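Local coordinates for protein inorganic pyrophosphatase (Thermus thermophilus, PDB 2PRD) that probably catalyses the magnesium-dependent hydrolysis of inorganic pyrophosphate to two phosphate ions, working as a homohexamer, at residues A[11-16]-A[160-165]; A[18-23]-A[83-88]; A[71-76]-A[107-112]; A[90-95]-A[103-108]; A[118-123]-A[155-160]. All blocks are in the same frame, centred on the assembly; numbering follows the deposited sequence.

Contact 1. Residues A[11-16]-A[160-165]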
# COMPACT_ATOMS: atom_id res chain seq x y z
N LYS A 11 3.58 -19.52 -28.50
CA LYS A 11 4.89 -19.98 -28.02
C LYS A 11 4.74 -21.14 -27.05
O LYS A 11 5.69 -21.52 -26.36
CB LYS A 11 5.62 -18.80 -27.35
CG LYS A 11 5.80 -17.59 -28.26
CD LYS A 11 6.37 -16.42 -27.48
CE LYS A 11 5.68 -15.12 -27.91
NZ LYS A 11 6.52 -13.91 -27.65
N ALA A 12 3.51 -21.64 -27.05
CA ALA A 12 3.15 -22.76 -26.18
C ALA A 12 3.82 -23.99 -26.77
O ALA A 12 3.94 -24.09 -28.00
CB ALA A 12 1.65 -22.96 -26.12
N PRO A 13 4.24 -24.90 -25.95
CA PRO A 13 4.13 -24.89 -24.49
C PRO A 13 5.20 -24.17 -23.71
O PRO A 13 5.03 -24.08 -22.49
CB PRO A 13 4.16 -26.42 -24.20
CG PRO A 13 5.22 -26.90 -25.16
CD PRO A 13 4.87 -26.14 -26.47
N GLU A 14 6.25 -23.69 -24.33
CA GLU A 14 7.35 -23.02 -23.61
C GLU A 14 6.91 -21.74 -22.92
O GLU A 14 7.40 -21.47 -21.80
CB GLU A 14 8.52 -22.74 -24.53
CG GLU A 14 9.33 -23.91 -25.04
CD GLU A 14 8.68 -24.87 -26.01
OE1 GLU A 14 7.71 -24.52 -26.73
OE2 GLU A 14 9.16 -26.05 -26.05
N VAL A 15 6.09 -20.96 -23.60
CA VAL A 15 5.54 -19.69 -23.10
C VAL A 15 4.04 -19.77 -23.34
O VAL A 15 3.59 -20.08 -24.44
CB VAL A 15 6.20 -18.46 -23.72
CG1 VAL A 15 5.63 -17.16 -23.10
CG2 VAL A 15 7.71 -18.38 -23.41
N VAL A 16 3.26 -19.64 -22.26
CA VAL A 16 1.81 -19.76 -22.34
C VAL A 16 1.07 -18.55 -21.81
O VAL A 16 1.63 -17.74 -21.08
CB VAL A 16 1.35 -21.02 -21.57
CG1 VAL A 16 1.91 -22.35 -22.11
CG2 VAL A 16 1.69 -20.93 -20.11
N ALA A 160 9.40 -31.89 -17.53
CA ALA A 160 8.18 -32.53 -17.06
C ALA A 160 6.99 -31.63 -17.18
O ALA A 160 5.88 -32.03 -17.56
CB ALA A 160 8.37 -33.03 -15.60
N ALA A 161 7.16 -30.34 -16.89
CA ALA A 161 6.09 -29.37 -16.95
C ALA A 161 5.56 -29.23 -18.37
O ALA A 161 4.34 -29.11 -18.54
CB ALA A 161 6.55 -27.98 -16.45
N LEU A 162 6.49 -29.14 -19.32
CA LEU A 162 6.10 -28.96 -20.72
C LEU A 162 5.25 -30.12 -21.22
O LEU A 162 4.29 -29.93 -21.97
CB LEU A 162 7.28 -28.66 -21.63
CG LEU A 162 8.13 -27.42 -21.31
CD1 LEU A 162 9.36 -27.41 -22.20
CD2 LEU A 162 7.38 -26.11 -21.39
N GLU A 163 5.59 -31.29 -20.77
CA GLU A 163 4.87 -32.52 -21.10
C GLU A 163 3.46 -32.43 -20.55
O GLU A 163 2.54 -32.90 -21.22
CB GLU A 163 5.59 -33.75 -20.57
CG GLU A 163 6.76 -34.24 -21.42
CD GLU A 163 6.38 -34.28 -22.90
OE1 GLU A 163 5.27 -34.76 -23.24
OE2 GLU A 163 7.21 -33.82 -23.72
N GLU A 164 3.29 -31.87 -19.38
CA GLU A 164 1.94 -31.77 -18.77
C GLU A 164 1.17 -30.67 -19.48
O GLU A 164 -0.03 -30.75 -19.74
CB GLU A 164 2.09 -31.52 -17.29
CG GLU A 164 0.82 -31.09 -16.58
CD GLU A 164 0.00 -32.29 -16.15
OE1 GLU A 164 0.51 -33.42 -16.33
OE2 GLU A 164 -1.11 -32.11 -15.62
N VAL A 165 1.92 -29.60 -19.77
CA VAL A 165 1.22 -28.50 -20.52
C VAL A 165 0.67 -29.04 -21.81
O VAL A 165 -0.52 -28.86 -22.17
CB VAL A 165 2.20 -27.36 -20.63
CG1 VAL A 165 1.53 -26.20 -21.34
CG2 VAL A 165 2.67 -26.96 -19.22

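Contact 2. Residues A[18-23]-A[83-88]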
# COMPACT_ATOMS: atom_id res chain seq x y z
N MET A 18 -1.76 -17.02 -19.34
CA MET A 18 -2.29 -17.36 -18.03
C MET A 18 -3.28 -16.24 -17.62
O MET A 18 -2.98 -15.07 -17.88
CB MET A 18 -1.25 -17.56 -16.92
CG MET A 18 -0.80 -19.00 -16.77
SD MET A 18 0.15 -19.34 -15.29
CE MET A 18 -0.89 -18.49 -14.09
N VAL A 19 -4.42 -16.64 -17.09
CA VAL A 19 -5.41 -15.67 -16.56
C VAL A 19 -5.13 -15.65 -15.05
O VAL A 19 -5.17 -16.68 -14.38
CB VAL A 19 -6.84 -16.10 -16.84
CG1 VAL A 19 -7.82 -15.02 -16.36
CG2 VAL A 19 -7.00 -16.19 -18.36
N ILE A 20 -4.79 -14.46 -14.55
CA ILE A 20 -4.46 -14.29 -13.15
C ILE A 20 -5.79 -14.19 -12.39
O ILE A 20 -6.70 -13.52 -12.85
CB ILE A 20 -3.67 -13.01 -12.83
CG1 ILE A 20 -2.27 -13.06 -13.46
CG2 ILE A 20 -3.55 -12.86 -11.32
CD1 ILE A 20 -1.69 -14.48 -13.49
N GLU A 21 -5.85 -14.97 -11.30
CA GLU A 21 -7.02 -14.97 -10.44
C GLU A 21 -6.67 -14.29 -9.12
O GLU A 21 -7.45 -13.43 -8.68
CB GLU A 21 -7.58 -16.34 -10.17
CG GLU A 21 -8.32 -16.80 -11.47
CD GLU A 21 -8.64 -18.28 -11.32
OE1 GLU A 21 -7.79 -18.99 -10.75
OE2 GLU A 21 -9.75 -18.62 -11.75
N VAL A 22 -5.53 -14.72 -8.57
CA VAL A 22 -5.13 -14.12 -7.27
C VAL A 22 -3.80 -13.46 -7.31
O VAL A 22 -2.81 -14.14 -7.60
CB VAL A 22 -5.04 -15.30 -6.23
CG1 VAL A 22 -4.90 -14.79 -4.78
CG2 VAL A 22 -6.23 -16.24 -6.24
N PRO A 23 -3.73 -12.13 -7.07
CA PRO A 23 -2.43 -11.46 -7.00
C PRO A 23 -1.55 -11.99 -5.86
O PRO A 23 -1.94 -12.47 -4.76
CB PRO A 23 -2.82 -10.02 -6.69
CG PRO A 23 -4.22 -9.88 -7.16
CD PRO A 23 -4.86 -11.23 -6.80
N VAL A 83 -6.34 -10.27 -15.58
CA VAL A 83 -5.42 -9.85 -16.64
C VAL A 83 -4.75 -11.10 -17.20
O VAL A 83 -4.67 -12.12 -16.50
CB VAL A 83 -4.38 -8.82 -16.18
CG1 VAL A 83 -5.01 -7.71 -15.33
CG2 VAL A 83 -3.28 -9.47 -15.41
N VAL A 84 -4.35 -11.00 -18.47
CA VAL A 84 -3.68 -12.09 -19.16
C VAL A 84 -2.20 -11.87 -19.23
O VAL A 84 -1.81 -10.75 -19.62
CB VAL A 84 -4.25 -12.23 -20.60
CG1 VAL A 84 -3.50 -13.35 -21.29
CG2 VAL A 84 -5.73 -12.58 -20.58
N VAL A 85 -1.37 -12.85 -18.87
CA VAL A 85 0.09 -12.54 -18.97
C VAL A 85 0.75 -13.72 -19.60
O VAL A 85 0.26 -14.85 -19.44
CB VAL A 85 0.61 -12.18 -17.57
CG1 VAL A 85 -0.09 -13.00 -16.49
CG2 VAL A 85 2.10 -12.42 -17.38
N GLU A 86 1.79 -13.52 -20.36
CA GLU A 86 2.59 -14.59 -20.96
C GLU A 86 3.57 -14.99 -19.85
O GLU A 86 4.29 -14.17 -19.26
CB GLU A 86 3.43 -14.03 -22.10
CG GLU A 86 2.54 -13.73 -23.29
CD GLU A 86 3.25 -12.71 -24.18
OE1 GLU A 86 3.15 -11.49 -23.91
OE2 GLU A 86 3.94 -13.21 -25.10
N VAL A 87 3.52 -16.28 -19.66
CA VAL A 87 4.29 -16.92 -18.59
C VAL A 87 5.22 -17.95 -19.18
O VAL A 87 4.79 -18.77 -19.97
CB VAL A 87 3.24 -17.58 -17.66
CG1 VAL A 87 3.93 -18.52 -16.68
CG2 VAL A 87 2.56 -16.49 -16.83
N ARG A 88 6.46 -17.89 -18.73
CA ARG A 88 7.46 -18.89 -19.08
C ARG A 88 7.45 -20.02 -18.06
O ARG A 88 7.75 -19.88 -16.87
CB ARG A 88 8.83 -18.23 -19.24
CG ARG A 88 9.97 -19.21 -19.42
CD ARG A 88 11.22 -18.56 -20.01
NE ARG A 88 12.02 -18.18 -18.84
CZ ARG A 88 12.00 -16.84 -18.65
NH1 ARG A 88 11.31 -16.17 -19.54
NH2 ARG A 88 12.65 -16.35 -17.65

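Contact 3. Residues A[71-76]-A[107-112]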
# COMPACT_ATOMS: atom_id res chain seq x y z
N GLY A 71 -1.62 -22.62 -12.09
CA GLY A 71 -0.18 -22.36 -11.93
C GLY A 71 0.10 -21.16 -11.07
O GLY A 71 -0.79 -20.34 -10.91
N LEU A 72 1.32 -21.12 -10.57
CA LEU A 72 1.82 -20.03 -9.72
C LEU A 72 2.94 -19.27 -10.40
O LEU A 72 3.89 -19.90 -10.86
CB LEU A 72 2.31 -20.70 -8.43
CG LEU A 72 2.30 -19.74 -7.24
CD1 LEU A 72 0.87 -19.62 -6.69
CD2 LEU A 72 3.23 -20.20 -6.15
N VAL A 73 2.82 -17.96 -10.56
CA VAL A 73 3.81 -17.14 -11.25
C VAL A 73 4.64 -16.28 -10.31
O VAL A 73 4.11 -15.65 -9.39
CB VAL A 73 3.08 -16.19 -12.21
CG1 VAL A 73 4.00 -15.39 -13.13
CG2 VAL A 73 2.06 -16.95 -13.04
N LEU A 74 5.93 -16.25 -10.59
CA LEU A 74 6.89 -15.44 -9.83
C LEU A 74 6.88 -14.09 -10.53
O LEU A 74 7.10 -14.07 -11.77
CB LEU A 74 8.24 -16.15 -9.88
CG LEU A 74 8.24 -17.58 -9.35
CD1 LEU A 74 9.69 -18.03 -9.15
CD2 LEU A 74 7.48 -17.66 -8.05
N SER A 75 6.58 -12.99 -9.86
CA SER A 75 6.53 -11.70 -10.53
C SER A 75 7.31 -10.67 -9.70
O SER A 75 7.47 -11.00 -8.53
CB SER A 75 5.08 -11.17 -10.58
OG SER A 75 4.48 -11.45 -9.31
N THR A 76 7.70 -9.59 -10.34
CA THR A 76 8.35 -8.48 -9.64
C THR A 76 7.29 -7.69 -8.88
O THR A 76 7.54 -7.34 -7.71
CB THR A 76 9.09 -7.50 -10.58
OG1 THR A 76 10.14 -8.29 -11.18
CG2 THR A 76 9.81 -6.42 -9.78
N GLY A 107 5.73 -20.67 -12.98
CA GLY A 107 6.24 -19.91 -14.14
C GLY A 107 6.75 -18.55 -13.70
O GLY A 107 6.67 -18.24 -12.51
N VAL A 108 7.30 -17.82 -14.66
CA VAL A 108 7.82 -16.49 -14.35
C VAL A 108 7.22 -15.57 -15.41
O VAL A 108 7.01 -16.09 -16.47
CB VAL A 108 9.34 -16.40 -14.47
CG1 VAL A 108 10.02 -17.00 -13.25
CG2 VAL A 108 9.86 -17.14 -15.69
N VAL A 109 7.03 -14.31 -15.06
CA VAL A 109 6.54 -13.35 -16.05
C VAL A 109 7.60 -13.32 -17.15
O VAL A 109 8.76 -13.00 -16.86
CB VAL A 109 6.43 -12.00 -15.34
CG1 VAL A 109 6.22 -10.81 -16.25
CG2 VAL A 109 5.22 -12.12 -14.38
N ALA A 110 7.20 -13.66 -18.37
CA ALA A 110 8.08 -13.77 -19.51
C ALA A 110 8.68 -12.44 -19.94
O ALA A 110 9.83 -12.38 -20.41
CB ALA A 110 7.32 -14.37 -20.69
N GLU A 111 7.91 -11.38 -19.81
CA GLU A 111 8.40 -10.05 -20.24
C GLU A 111 8.90 -9.20 -19.10
O GLU A 111 8.48 -8.06 -19.05
CB GLU A 111 7.28 -9.32 -21.00
CG GLU A 111 6.85 -10.04 -22.27
CD GLU A 111 7.90 -9.96 -23.36
OE1 GLU A 111 8.69 -9.00 -23.40
OE2 GLU A 111 7.98 -10.87 -24.22
N ASP A 112 9.74 -9.71 -18.24
CA ASP A 112 10.31 -8.93 -17.12
C ASP A 112 11.79 -9.34 -17.14
O ASP A 112 12.00 -10.53 -16.88
CB ASP A 112 9.66 -9.25 -15.80
CG ASP A 112 10.20 -8.44 -14.62
OD1 ASP A 112 11.27 -7.84 -14.75
OD2 ASP A 112 9.65 -8.48 -13.50
O HOH W 1 7.12 -9.44 -12.88

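Contact 4. Residues A[90-95]-A[103-108]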
# COMPACT_ATOMS: atom_id res chain seq x y z
N VAL A 90 8.69 -23.11 -16.06
CA VAL A 90 10.02 -23.64 -15.64
C VAL A 90 9.93 -24.85 -14.74
O VAL A 90 11.00 -25.42 -14.43
CB VAL A 90 10.80 -22.47 -14.98
CG1 VAL A 90 10.80 -21.26 -15.91
CG2 VAL A 90 10.18 -22.08 -13.65
N GLY A 91 8.76 -25.32 -14.32
CA GLY A 91 8.64 -26.44 -13.40
C GLY A 91 7.25 -26.86 -13.00
O GLY A 91 6.27 -26.30 -13.45
N LEU A 92 7.10 -27.89 -12.15
CA LEU A 92 5.81 -28.39 -11.67
C LEU A 92 5.89 -28.59 -10.15
O LEU A 92 6.93 -28.97 -9.63
CB LEU A 92 5.47 -29.82 -12.15
CG LEU A 92 4.90 -30.01 -13.52
CD1 LEU A 92 4.52 -31.48 -13.80
CD2 LEU A 92 3.67 -29.12 -13.78
N LEU A 93 4.74 -28.37 -9.55
CA LEU A 93 4.58 -28.64 -8.13
C LEU A 93 3.49 -29.74 -8.12
O LEU A 93 2.38 -29.55 -8.60
CB LEU A 93 4.20 -27.46 -7.26
CG LEU A 93 3.94 -27.74 -5.79
CD1 LEU A 93 5.15 -28.38 -5.14
CD2 LEU A 93 3.61 -26.45 -5.06
N LEU A 94 3.90 -30.89 -7.61
CA LEU A 94 2.98 -32.04 -7.50
C LEU A 94 2.40 -32.02 -6.09
O LEU A 94 3.16 -31.81 -5.13
CB LEU A 94 3.75 -33.33 -7.74
CG LEU A 94 4.46 -33.44 -9.08
CD1 LEU A 94 5.19 -34.76 -9.21
CD2 LEU A 94 3.51 -33.21 -10.25
N MET A 95 1.10 -32.26 -5.98
CA MET A 95 0.44 -32.31 -4.67
C MET A 95 -0.80 -33.19 -4.71
O MET A 95 -1.32 -33.52 -5.80
CB MET A 95 0.16 -30.89 -4.19
CG MET A 95 -0.53 -29.97 -5.17
SD MET A 95 -0.91 -28.34 -4.46
CE MET A 95 0.69 -27.96 -3.74
N ALA A 103 -1.17 -31.16 -10.08
CA ALA A 103 0.14 -30.67 -10.48
C ALA A 103 -0.09 -29.19 -10.82
O ALA A 103 -1.05 -29.01 -11.58
CB ALA A 103 0.66 -31.30 -11.76
N LYS A 104 0.70 -28.31 -10.25
CA LYS A 104 0.53 -26.87 -10.62
C LYS A 104 1.75 -26.47 -11.41
O LYS A 104 2.82 -27.01 -11.10
CB LYS A 104 0.36 -26.09 -9.29
CG LYS A 104 -1.01 -26.53 -8.73
CD LYS A 104 -1.51 -25.67 -7.62
CE LYS A 104 -2.87 -26.04 -7.11
NZ LYS A 104 -3.87 -26.43 -8.14
N VAL A 105 1.60 -25.61 -12.40
CA VAL A 105 2.75 -25.14 -13.21
C VAL A 105 3.44 -24.01 -12.46
O VAL A 105 2.75 -23.29 -11.73
CB VAL A 105 2.24 -24.72 -14.59
CG1 VAL A 105 3.23 -23.91 -15.40
CG2 VAL A 105 1.80 -25.96 -15.40
N ILE A 106 4.74 -23.89 -12.50
CA ILE A 106 5.50 -22.84 -11.82
C ILE A 106 6.00 -21.99 -12.99
O ILE A 106 6.58 -22.56 -13.93
CB ILE A 106 6.62 -23.35 -10.93
CG1 ILE A 106 6.06 -24.25 -9.80
CG2 ILE A 106 7.46 -22.28 -10.25
CD1 ILE A 106 5.07 -23.45 -8.97
N GLY A 107 5.73 -20.67 -12.98
CA GLY A 107 6.24 -19.91 -14.14
C GLY A 107 6.75 -18.55 -13.70
O GLY A 107 6.67 -18.24 -12.51
N VAL A 108 7.30 -17.82 -14.66
CA VAL A 108 7.82 -16.49 -14.35
C VAL A 108 7.22 -15.57 -15.41
O VAL A 108 7.01 -16.09 -16.47
CB VAL A 108 9.34 -16.40 -14.47
CG1 VAL A 108 10.02 -17.00 -13.25
CG2 VAL A 108 9.86 -17.14 -15.69

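Contact 5. Residues A[118-123]-A[155-160]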
# COMPACT_ATOMS: atom_id res chain seq x y z
N ILE A 118 15.69 -17.14 -14.60
CA ILE A 118 14.94 -18.29 -14.12
C ILE A 118 14.44 -19.05 -15.34
O ILE A 118 13.55 -18.59 -16.03
CB ILE A 118 13.79 -17.83 -13.21
CG1 ILE A 118 14.44 -16.94 -12.16
CG2 ILE A 118 13.20 -19.10 -12.61
CD1 ILE A 118 13.59 -16.28 -11.11
N GLN A 119 15.13 -20.16 -15.61
CA GLN A 119 14.85 -20.95 -16.80
C GLN A 119 14.45 -22.36 -16.50
O GLN A 119 13.78 -23.01 -17.35
CB GLN A 119 16.03 -20.71 -17.77
CG GLN A 119 16.22 -19.29 -18.29
CD GLN A 119 15.50 -18.82 -19.53
OE1 GLN A 119 15.15 -19.58 -20.48
NE2 GLN A 119 15.22 -17.49 -19.69
N ASP A 120 14.75 -22.83 -15.30
CA ASP A 120 14.36 -24.21 -14.93
C ASP A 120 14.08 -24.14 -13.44
O ASP A 120 14.39 -23.08 -12.89
CB ASP A 120 15.42 -25.20 -15.32
CG ASP A 120 14.94 -26.59 -15.65
OD1 ASP A 120 13.89 -27.07 -15.17
OD2 ASP A 120 15.67 -27.29 -16.40
N ILE A 121 13.54 -25.23 -12.91
CA ILE A 121 13.13 -25.27 -11.50
C ILE A 121 14.31 -25.07 -10.58
O ILE A 121 14.22 -24.46 -9.50
CB ILE A 121 12.28 -26.50 -11.23
CG1 ILE A 121 11.45 -26.39 -9.95
CG2 ILE A 121 13.12 -27.78 -11.14
CD1 ILE A 121 10.42 -25.28 -10.03
N GLY A 122 15.47 -25.54 -11.00
CA GLY A 122 16.69 -25.45 -10.18
C GLY A 122 17.11 -24.01 -10.03
O GLY A 122 18.02 -23.73 -9.25
N ASP A 123 16.53 -23.11 -10.77
CA ASP A 123 16.80 -21.69 -10.77
C ASP A 123 15.87 -21.00 -9.74
O ASP A 123 16.15 -19.85 -9.44
CB ASP A 123 16.58 -21.02 -12.10
CG ASP A 123 17.48 -21.41 -13.24
OD1 ASP A 123 18.64 -21.74 -12.97
OD2 ASP A 123 17.03 -21.34 -14.41
N TRP A 155 8.71 -31.73 -6.60
CA TRP A 155 8.89 -30.78 -7.68
C TRP A 155 9.46 -31.47 -8.92
O TRP A 155 10.20 -32.45 -8.76
CB TRP A 155 9.85 -29.71 -7.21
CG TRP A 155 9.46 -28.88 -6.03
CD1 TRP A 155 9.60 -29.18 -4.70
CD2 TRP A 155 8.91 -27.56 -6.06
NE1 TRP A 155 9.15 -28.15 -3.92
CE2 TRP A 155 8.74 -27.12 -4.73
CE3 TRP A 155 8.57 -26.68 -7.09
CZ2 TRP A 155 8.22 -25.89 -4.38
CZ3 TRP A 155 8.07 -25.42 -6.74
CH2 TRP A 155 7.88 -25.06 -5.41
N ARG A 156 9.10 -30.89 -10.05
CA ARG A 156 9.54 -31.41 -11.34
C ARG A 156 10.10 -30.27 -12.17
O ARG A 156 9.69 -29.12 -12.00
CB ARG A 156 8.46 -32.13 -12.11
CG ARG A 156 7.87 -33.37 -11.48
CD ARG A 156 8.88 -34.51 -11.47
NE ARG A 156 8.33 -35.66 -10.76
CZ ARG A 156 8.48 -35.96 -9.49
NH1 ARG A 156 9.20 -35.23 -8.64
NH2 ARG A 156 7.89 -37.07 -9.04
N ASP A 157 10.98 -30.60 -13.09
CA ASP A 157 11.69 -29.62 -13.90
C ASP A 157 10.97 -29.15 -15.12
O ASP A 157 9.82 -29.54 -15.32
CB ASP A 157 13.07 -30.23 -14.22
CG ASP A 157 12.99 -31.33 -15.27
OD1 ASP A 157 11.87 -31.77 -15.57
OD2 ASP A 157 14.09 -31.70 -15.77
N ARG A 158 11.56 -28.24 -15.88
CA ARG A 158 10.92 -27.70 -17.05
C ARG A 158 10.55 -28.78 -18.05
O ARG A 158 9.57 -28.56 -18.80
CB ARG A 158 11.79 -26.60 -17.68
CG ARG A 158 11.08 -26.00 -18.90
CD ARG A 158 12.20 -25.25 -19.68
NE ARG A 158 13.23 -26.25 -19.91
CZ ARG A 158 14.53 -26.09 -20.04
NH1 ARG A 158 15.08 -24.89 -19.95
NH2 ARG A 158 15.32 -27.15 -20.23
N LYS A 159 11.27 -29.89 -18.11
CA LYS A 159 10.89 -30.89 -19.15
C LYS A 159 9.60 -31.58 -18.81
O LYS A 159 8.82 -31.82 -19.74
CB LYS A 159 12.06 -31.80 -19.49
CG LYS A 159 13.26 -30.90 -19.88
CD LYS A 159 14.42 -31.66 -20.47
CE LYS A 159 15.39 -30.71 -21.19
NZ LYS A 159 16.24 -29.98 -20.21
N ALA A 160 9.40 -31.89 -17.53
CA ALA A 160 8.18 -32.53 -17.06
C ALA A 160 6.99 -31.63 -17.18
O ALA A 160 5.88 -32.03 -17.56
CB ALA A 160 8.37 -33.03 -15.60

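Contact 1. Residues A[11-16]-A[160-165]
Leu162, on helix 158-173, sets one methyl against the backbone of Pro13 and the other beside Glu14. CD2 lies 3.3 Å from Pro13 O, its closest neighbour across the pair of segments, and also meets CB of the proline ring at 4.3 Å. The leucine CG, anti to the carbonyl carbon (chi1 -58°), is the fork from which CD2 goes to Pro13 and CD1 to Glu14. There the two side chains cross at about a right angle, and CD1 comes within 4.1 Å of Glu14 OE2. The glutamate leaves the backbone facing away from the helix, and a bend at chi2 brings its carboxylate back.

One helical turn on, Val165 presents a single methyl. With CG1 anti to the backbone N (chi1 -178°), that branch meets both Pro13 CB and Val16 CG1, each at 3.9 Å. Pro13 therefore touches two helix side chains. The peptide bond before it is cis, a kink in the lead-in to strand 15-22.

The contact thus packs the C-terminal helix on the start of strand 15-22 at the barrel. Around it, Ala161 touches Val89 and Leu92, Val165 touches Leu69, and the backbones of Glu14 and Val16 are hydrogen-bonded to Val89 and Val87 of strand 84-97.

No hydrogen bond or salt bridge links 11-16 to 160-165, and the buried surface is a modest 214 Å². The cohesion is therefore apolar and depends on shape: methyl groups pack on a proline ring and a valine, while the charged glutamate stays at the exposed margin.

Contact 2. Residues A[18-23]-A[83-88]
Ile20 and Val85 make the tightest side-chain packing between the first and fourth strands, along the chain, of an OB-fold barrel: Ile20 CD1 lies 3.7 Å from Val85 CG1, and Ile20 CG1 is equally near that methyl. Val85 CG1 sits between its own backbone N and carbonyl carbon (chi1 35°, off the staggered value), which turns it toward the isoleucine. On this same face Met18 lays CB and SD against Val87 CG2, both at 4.0 Å.

The backbones pair antiparallel. Met18 and Val85 form the hydrogen-bonded pair, with Val85 N to Met18 O at 2.9 Å and the return bond, Met18 N to Val85 O, more bent at 137°. Ile20 N reaches Val83 O at 3.0 Å in an almost straight 177° bond.

The other face is looser: Val19 CG2 and Val84 CG2 approach only to 4.4 Å. Leu36 of a second subunit packs on Val84 here, so part of this side is closed by the hexamer. Glu86, partly exposed, points away from 18-23. Past the pairing, Glu21 and Val22 both face Tyr55, a classic beta bulge.

The chemistry implies that direction and register come from backbone bonds, while aliphatic packing of Met18, Ile20, Val85 and Val87 fills their face.

Contact 3. Residues A[71-76]-A[107-112]
Val73 beside Gly107 and Leu74 beside Val108 form the parallel strand pair of an OB-fold barrel: strands 70-74 and 101-109 are the third and fifth barrel strands along the chain, neighbours in the barrel and its one parallel pair. Their short axes lie 44° apart. Gly107 is held through both backbone polar atoms: its N gives to Leu72 O at 2.9 Å, and its O receives Leu74 N at 2.9 Å. Val109 N to Leu74 O continues the ladder at 3.3 Å.

Side chains pack on both faces. On one, Val73 CG1, anti to its backbone N (chi1 -173°), meets Val109 CG2 at 3.7 Å, the two valines crossing at about a right angle. On the other, Leu74 CB lies 3.9 Å from Val108 CG1. Outside the pair, Met18 and Val87 also touch Val73, while Leu41 of a second subunit packs on Val109.

Beyond the strand ends the contact becomes polar. The Thr76 hydroxyl donates to Asp112 OD2, but the modelled separation is too short for its length to be trusted. Asp112 OD1 forms a salt bridge with Arg114. A water joins the segments once more: it accepts from Thr76 N at 2.6 Å and donates to Asp112 OD2 at 2.8 Å.

Contact 4. Residues A[90-95]-A[103-108]
Leu93 and Lys104, an antiparallel hydrogen-bonded pair, meet through backbone peptides, the flat groups of this contact, since no aromatic ring or guanidinium takes part. Lys104 N gives to Leu93 O at 2.7 Å and Leu93 N to Lys104 O at 2.8 Å. Gly91 is held differently: Ile106 N reaches its O at 3.0 Å from above the carbonyl plane, 49° out of it. Val90 N also bonds to Ile106 O, and Val90 and Gly91 both face Ile106, a classic beta bulge in this antiparallel hairpin.

The ribbon has two contrasting faces. On one, Leu92 CD2 lies 3.5 Å from Lys104 O and 4.0 Å from Val105 CG2, while Leu94 CD2 packs on Ala103 CB at 3.7 Å. On the other, Leu93 faces Lys104 across the pair, and Ile106 CD1 comes to Leu93 CB. Ile132 and Phe136 of helix 126-138 cover Leu93, and Phe136 also touches Lys104 and Met95.

Met95 reaches back over this second face. Its CG occupies the crowded position between backbone N and carbonyl carbon (chi1 50°), and its SD lies 4.0 Å from Lys104 CE. The lysine is extended until chi4 (-39°) turns NZ. There NZ forms salt bridges with Asp102 and Asp70, both predicted magnesium ligands, and a weak hydrogen bond with Tyr55 OH, a predicted substrate contact.

The chemistry is thus split along one residue: backbone bonds fix the lysine main chain, Met95 SD and Phe136 pack on its side chain, and NZ is placed among the carboxylates of the probable active site.

Contact 5. Residues A[118-123]-A[155-160]
Asp120 OD1 is gripped by two backbone N-H groups where a loop meets the start of helix 158-173, next to the helix N-cap, Asp157. Arg158 N, from the first residue of the helix, reaches it at 2.7 Å in a nearly straight 168° bond on the syn side, 31° out of the carboxylate plane. Ile121 N comes from the anti side at 2.9 Å. The other oxygen, OD2, hangs over one face of the Arg158 guanidinium, 3.8 Å from NH2; this is a long salt bridge of charges alone, with no N-H aimed at it.

As N-cap, Asp157 takes Ala160 N on its OD1 at 3.2 Å and, weakly, Lys159 N. Two aspartates, one from the loop and one from the helix's own start, thus supply acceptors to the N-H groups of the first turn. The helix start would probably stabilise the negative charge of both, which lie close together, Asp120 OD1 being 4.7 Å from Asp157 OD2. An alanine in place of Asp120 would probably leave Arg158 N and Ile121 N without this acceptor and the guanidinium without this distant carboxylate, loosening the loop from the helix start.

The loop braces itself as well. Asp123 OD2 accepts both Gln119 N and Asp120 N, and Ile121 to Asp123 form a 3-10 turn.

Ile121 supplies the apolar half, with Trp155 of strand 150-156, which also touches Ile132 and Lys129 of helix 126-138. Ile121 CG2 packs on Asp157 CA at 3.6 Å, while chi2 of 64° swings CD1 to the tryptophan, where it rests obliquely 3.7 Å from Trp155 CE3.

In the fold
From the N terminus, the lead-in at 11-16 opens the longest loop, which contact 1 closes only at helix 158-173; the other four contacts nest inside it. Contact 2 closes the next loop, pairing strand 15-22 with 84-97. Contact 3 crosses it, since 71-76 lies within its loop and 107-112 beyond; both also meet a second subunit. Contact 4 closes the short hairpin of strands 84-97 and 101-109 and ends on the same stretch as contact 3, sharing Gly107 and Val108. Contact 5 follows in series, linking the loop after strand 101-109 to the last helix, and shares Ala160 with contact 1. Contacts 2, 3 and 4 bond the barrel strands; 1 and 5 fasten the C-terminal helix.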